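Local coordinates for nitrate transport protein (Parabacteroides distasonis, PDB 3HN0) that probably serves as the substrate-binding component of an ABC transporter, perhaps one for nitrate or a related small solute, at residues A[180-185]-A[251-256]; A[260-265]-A[271-276]. One frame throughout, in Å; residues are numbered along the deposited sequence. Where two conformers were deposited one is given.

How the interactions relate
Both interactions use helix 251-264, at different places along it. Interaction 1 is buried: the start of the helix lies against residues 180-185, which lead into strand 184-188 of the seven-stranded sheet. Interaction 2 lies at the surface, where the end of the same helix meets the loop that follows it. Their chemistry differs accordingly. Interaction 1 brings small apolar groups together, with one methyl also against a helix carbonyl. Interaction 2 sets a carboxylate against backbone and leucine carbons, with an arginine-bound phosphate close by. The two sites touch. Selenomethionine Met-255 reaches Leu-273 and Pro-274 of the loop with its CE methyl, and Phe-181 packs its ring on Leu-260.

Interaction 1: residues A[180-185]-A[251-256]; sequences GFAQTA and KDAVMG
The helical turn that sets Ala-253 and Val-254 against Ala-182 is tied by the bond from Met-255 N to Lys-251 O, 2.8 Å. The bond from Gly-256 N to Asp-252 O follows it. No hydrogen bond crosses between 180-185 and 251-256. Ala-182 carries the contact instead. Its methyl points at the helix and lies 3.6 Å (CB) from Ala-253 O. CB of Ala-182 also meets CG2 of Val-254 at 3.8 Å. CB of Val-254 points away from 180-185, yet CG2 still makes the touch. The valine chi1 of 168° puts CG1 anti to the backbone N and CG2 beside that N. Ala-182 is the centre of an inverse gamma turn, with a weak bond from Gln-183 N to Phe-181 O. The turn comes just before strand 184-188, where the chain returns to the seven-stranded sheet from the smaller domain. This is consistent with a type II periplasmic binding protein fold. In one of two modelled conformers, CB of Ala-253 lies about 4.1 Å from Gly-180 O. Gly-180 has backbone angles at which a CB would press on the preceding carbonyl oxygen. Trp-83 also packs on Ala-182, and Met-62 and Leu-77 pack on Val-254.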
loop_
_atom_site.group_PDB
_atom_site.type_symbol
_atom_site.label_atom_id
_atom_site.label_comp_id
_atom_site.label_asym_id
_atom_site.label_seq_id
_atom_site.Cartn_x
_atom_site.Cartn_y
_atom_site.Cartn_z
ATOM N N GLY A 180 3.118 0.953 -0.507
ATOM C CA GLY A 180 4.408 1.479 -0.023
ATOM C C GLY A 180 5.287 2.187 -1.028
ATOM O O GLY A 180 4.931 2.386 -2.189
ATOM N N PHE A 181 6.445 2.636 -0.543
ATOM C CA PHE A 181 7.251 3.575 -1.279
ATOM C C PHE A 181 7.979 2.972 -2.484
ATOM O O PHE A 181 8.562 1.937 -2.384
ATOM C CB PHE A 181 8.349 4.172 -0.389
ATOM C CG PHE A 181 7.845 4.884 0.836
ATOM C CD1 PHE A 181 7.139 6.062 0.732
ATOM C CD2 PHE A 181 8.127 4.387 2.094
ATOM C CE1 PHE A 181 6.720 6.741 1.864
ATOM C CE2 PHE A 181 7.700 5.056 3.221
ATOM C CZ PHE A 181 6.990 6.215 3.109
ATOM N N ALA A 182 8.018 3.706 -3.587
ATOM C CA ALA A 182 8.816 3.324 -4.730
ATOM C C ALA A 182 10.277 3.762 -4.481
ATOM O O ALA A 182 10.743 4.776 -4.999
ATOM C CB ALA A 182 8.218 3.891 -6.008
ATOM N N GLN A 183 11.001 2.977 -3.689
ATOM C CA GLN A 183 12.361 3.365 -3.225
ATOM C C GLN A 183 13.465 2.885 -4.126
ATOM O O GLN A 183 14.583 3.328 -3.965
ATOM C CB GLN A 183 12.720 2.798 -1.823
ATOM C CG GLN A 183 11.669 2.802 -0.858
ATOM C CD GLN A 183 12.133 2.369 0.474
ATOM O OE1 GLN A 183 13.313 2.559 0.838
ATOM N NE2 GLN A 183 11.230 1.777 1.226
ATOM N N THR A 184 13.152 1.968 -5.046
ATOM C CA THR A 184 14.122 1.360 -5.917
ATOM C C THR A 184 13.752 1.598 -7.379
ATOM O O THR A 184 12.574 1.461 -7.753
ATOM C CB THR A 184 14.186 -0.130 -5.665
ATOM O OG1 THR A 184 14.495 -0.366 -4.286
ATOM C CG2 THR A 184 15.224 -0.786 -6.579
ATOM N N ALA A 185 14.731 2.027 -8.161
ATOM C CA ALA A 185 14.537 2.397 -9.539
ATOM C C ALA A 185 15.235 1.440 -10.469
ATOM O O ALA A 185 16.422 1.084 -10.270
ATOM C CB ALA A 185 15.110 3.805 -9.837
ATOM N N LYS A 251 3.301 6.340 -10.741
ATOM C CA LYS A 251 3.796 7.716 -10.768
ATOM C C LYS A 251 3.555 8.357 -9.408
ATOM O O LYS A 251 4.418 9.064 -8.863
ATOM C CB LYS A 251 3.127 8.528 -11.894
ATOM C CG LYS A 251 3.587 10.027 -11.971
ATOM C CD LYS A 251 2.900 10.802 -13.091
ATOM N N ASP A 252 2.395 8.072 -8.809
ATOM C CA ASP A 252 2.086 8.670 -7.509
ATOM C C ASP A 252 2.950 8.185 -6.378
ATOM O O ASP A 252 3.343 8.997 -5.538
ATOM C CB ASP A 252 0.572 8.553 -7.184
ATOM C CG ASP A 252 -0.302 9.457 -8.086
ATOM O OD1 ASP A 252 0.209 10.384 -8.775
ATOM O OD2 ASP A 252 -1.545 9.241 -8.111
ATOM N N ALA A 253 3.270 6.886 -6.335
ATOM C CA ALA A 253 4.223 6.335 -5.379
ATOM C C ALA A 253 5.665 6.812 -5.626
ATOM O O ALA A 253 6.505 6.752 -4.711
ATOM C CB ALA A 253 4.202 4.799 -5.389
ATOM N N VAL A 254 5.970 7.170 -6.870
ATOM C CA VAL A 254 7.320 7.667 -7.187
ATOM C C VAL A 254 7.429 9.091 -6.711
ATOM O O VAL A 254 8.262 9.405 -5.887
ATOM C CB VAL A 254 7.656 7.566 -8.681
ATOM C CG1 VAL A 254 8.963 8.372 -9.009
ATOM C CG2 VAL A 254 7.791 6.079 -9.076
HETATM N N MSE A 255 6.530 9.938 -7.184
HETATM C CA MSE A 255 6.633 11.370 -6.888
HETATM C C MSE A 255 6.313 11.648 -5.428
HETATM O O MSE A 255 6.935 12.515 -4.803
HETATM C CB MSE A 255 5.726 12.176 -7.801
HETATM C CG MSE A 255 6.058 11.995 -9.270
HETATM SE SE MSE A 255 7.876 12.611 -9.708
HETATM C CE MSE A 255 7.522 14.364 -9.487
ATOM N N GLY A 256 5.363 10.907 -4.848
ATOM C CA GLY A 256 5.149 11.009 -3.391
ATOM C C GLY A 256 6.347 10.668 -2.524
ATOM O O GLY A 256 6.634 11.358 -1.532
#

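Interaction 2: residues A[260-265]-A[271-276]; sequences LIEQYE and GRLPDA. With PO4 (phosphate ion), chain C.
Glu-262 and Leu-273 cross at about a right angle, with the glutamate carboxylate laid against the leucine branch point. OE1 of Glu-262 is 3.5 Å from CG of Leu-273, in one of the two modelled conformers of the leucine. The other oxygen, OE2 of Glu-262, comes to 3.5 Å from CA of Arg-272. Glu-262 reaches this far because its CG is anti to the backbone N (chi1 -175°) and the chain stays extended beyond it. CB of Arg-272 points away from the helix, and the chain beyond runs extended to NE. Its guanidinium meets a phosphate ion edge-on. NE of Arg-272 bonds O2 of the phosphate at 2.8 Å, with an N-H...O angle of 164°. NH2 of Arg-272 bonds O4 of the same ion less straight, at 3.1 Å, and also bonds Asn-70 O. Asp-275 OD2 stands 2.6 Å from phosphate O1. Pro-274 rests on Ala-66, Tyr-69 and Asn-70, so the loop passes along helix 62-70. An alanine in place of Glu-262 would probably remove most of the contact and leave CG of Leu-273 and CA of Arg-272 without their carboxylate neighbour. The chemistry therefore divides. The helix end and the loop meet by van der Waals touch with no hydrogen bond between them, while the arginine charge is directed to a phosphate that probably came from the crystallisation liquor.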
loop_
_atom_site.group_PDB
_atom_site.type_symbol
_atom_site.label_atom_id
_atom_site.label_comp_id
_atom_site.label_asym_id
_atom_site.label_seq_id
_atom_site.Cartn_x
_atom_site.Cartn_y
_atom_site.Cartn_z
ATOM N N LEU A 260 8.582 13.317 -0.256
ATOM C CA LEU A 260 8.891 13.057 1.141
ATOM C C LEU A 260 10.391 13.232 1.409
ATOM O O LEU A 260 10.790 13.923 2.349
ATOM C CB LEU A 260 8.391 11.651 1.524
ATOM C CG LEU A 260 8.534 11.183 2.970
ATOM C CD1 LEU A 260 7.627 9.963 3.242
ATOM C CD2 LEU A 260 9.992 10.874 3.253
ATOM N N ILE A 261 11.234 12.618 0.579
ATOM C CA ILE A 261 12.680 12.730 0.753
ATOM C C ILE A 261 13.126 14.202 0.698
ATOM O O ILE A 261 13.923 14.660 1.506
ATOM C CB ILE A 261 13.449 11.950 -0.335
ATOM C CG1 ILE A 261 13.167 10.453 -0.188
ATOM C CG2 ILE A 261 14.965 12.278 -0.323
ATOM C CD1 ILE A 261 13.596 9.902 1.164
ATOM N N GLU A 262 12.579 14.924 -0.269
ATOM C CA GLU A 262 12.919 16.309 -0.481
ATOM C C GLU A 262 12.590 17.161 0.762
ATOM O O GLU A 262 13.264 18.165 1.050
ATOM C CB GLU A 262 12.159 16.797 -1.707
ATOM C CG GLU A 262 12.503 18.198 -2.115
ATOM C CD GLU A 262 11.675 18.677 -3.292
ATOM O OE1 GLU A 262 10.529 18.225 -3.435
ATOM O OE2 GLU A 262 12.185 19.489 -4.067
ATOM N N GLN A 263 11.554 16.779 1.507
ATOM C CA GLN A 263 11.173 17.513 2.724
ATOM C C GLN A 263 12.248 17.486 3.786
ATOM O O GLN A 263 12.333 18.414 4.624
ATOM C CB GLN A 263 9.929 16.931 3.349
ATOM C CG GLN A 263 8.615 17.334 2.733
ATOM C CD GLN A 263 7.469 16.758 3.557
ATOM O OE1 GLN A 263 7.123 15.582 3.421
ATOM N NE2 GLN A 263 6.904 17.577 4.438
ATOM N N TYR A 264 13.003 16.390 3.803
ATOM C CA TYR A 264 14.051 16.146 4.796
ATOM C C TYR A 264 15.410 16.558 4.276
ATOM O O TYR A 264 16.198 17.114 5.031
ATOM C CB TYR A 264 14.087 14.654 5.204
ATOM C CG TYR A 264 12.931 14.247 6.080
ATOM C CD1 TYR A 264 11.727 13.870 5.535
ATOM C CD2 TYR A 264 13.054 14.236 7.477
ATOM C CE1 TYR A 264 10.647 13.537 6.335
ATOM C CE2 TYR A 264 11.987 13.883 8.283
ATOM C CZ TYR A 264 10.779 13.544 7.708
ATOM O OH TYR A 264 9.703 13.204 8.498
ATOM N N GLU A 265 15.694 16.265 3.003
ATOM C CA GLU A 265 17.019 16.422 2.408
ATOM C C GLU A 265 16.925 16.710 0.910
ATOM O O GLU A 265 17.147 15.824 0.086
ATOM C CB GLU A 265 17.834 15.141 2.589
ATOM C CG GLU A 265 18.213 14.766 4.030
ATOM C CD GLU A 265 19.048 15.824 4.744
ATOM O OE1 GLU A 265 19.649 16.693 4.067
ATOM O OE2 GLU A 265 19.088 15.783 5.999
ATOM N N GLY A 271 17.759 18.618 -5.558
ATOM C CA GLY A 271 17.258 19.973 -5.335
ATOM C C GLY A 271 15.859 20.267 -5.854
ATOM O O GLY A 271 15.321 21.341 -5.604
ATOM N N ARG A 272 15.274 19.334 -6.587
ATOM C CA ARG A 272 13.922 19.492 -7.114
ATOM C C ARG A 272 13.356 18.150 -7.493
ATOM O O ARG A 272 14.108 17.187 -7.691
ATOM C CB ARG A 272 13.936 20.421 -8.348
ATOM C CG ARG A 272 14.656 19.854 -9.564
ATOM C CD ARG A 272 14.893 20.932 -10.568
ATOM N NE ARG A 272 15.363 20.445 -11.852
ATOM C CZ ARG A 272 16.632 20.109 -12.116
ATOM N NH1 ARG A 272 17.566 20.208 -11.185
ATOM N NH2 ARG A 272 16.964 19.686 -13.326
ATOM N N LEU A 273 12.031 18.079 -7.614
ATOM C CA LEU A 273 11.374 16.878 -8.122
ATOM C C LEU A 273 11.647 16.801 -9.615
ATOM O O LEU A 273 11.568 17.816 -10.309
ATOM C CB LEU A 273 9.864 16.942 -7.913
ATOM C CG LEU A 273 9.359 16.909 -6.484
ATOM C CD1 LEU A 273 7.862 17.215 -6.531
ATOM C CD2 LEU A 273 9.637 15.532 -5.829
ATOM N N PRO A 274 11.972 15.596 -10.134
ATOM C CA PRO A 274 12.191 15.450 -11.581
ATOM C C PRO A 274 10.950 15.893 -12.378
ATOM O O PRO A 274 9.812 15.673 -11.920
ATOM C CB PRO A 274 12.414 13.975 -11.742
ATOM C CG PRO A 274 12.947 13.524 -10.398
ATOM C CD PRO A 274 12.201 14.337 -9.401
ATOM N N ASP A 275 11.172 16.513 -13.530
ATOM C CA ASP A 275 10.085 16.892 -14.425
ATOM C C ASP A 275 9.500 15.696 -15.179
ATOM O O ASP A 275 9.863 14.529 -14.939
ATOM C CB ASP A 275 10.550 17.987 -15.401
ATOM C CG ASP A 275 11.643 17.540 -16.332
ATOM O OD1 ASP A 275 11.700 16.355 -16.714
ATOM O OD2 ASP A 275 12.461 18.395 -16.728
ATOM N N ALA A 276 8.593 15.972 -16.114
ATOM C CA ALA A 276 7.793 14.891 -16.709
ATOM C C ALA A 276 8.639 13.936 -17.579
ATOM O O ALA A 276 8.284 12.789 -17.711
ATOM C CB ALA A 276 6.603 15.437 -17.502
HETATM P P PO4 C . 13.473 21.081 -14.726
HETATM O O1 PO4 C . 12.449 20.869 -15.827
HETATM O O2 PO4 C . 13.167 20.192 -13.532
HETATM O O3 PO4 C . 13.432 22.532 -14.281
HETATM O O4 PO4 C . 14.829 20.791 -15.299
#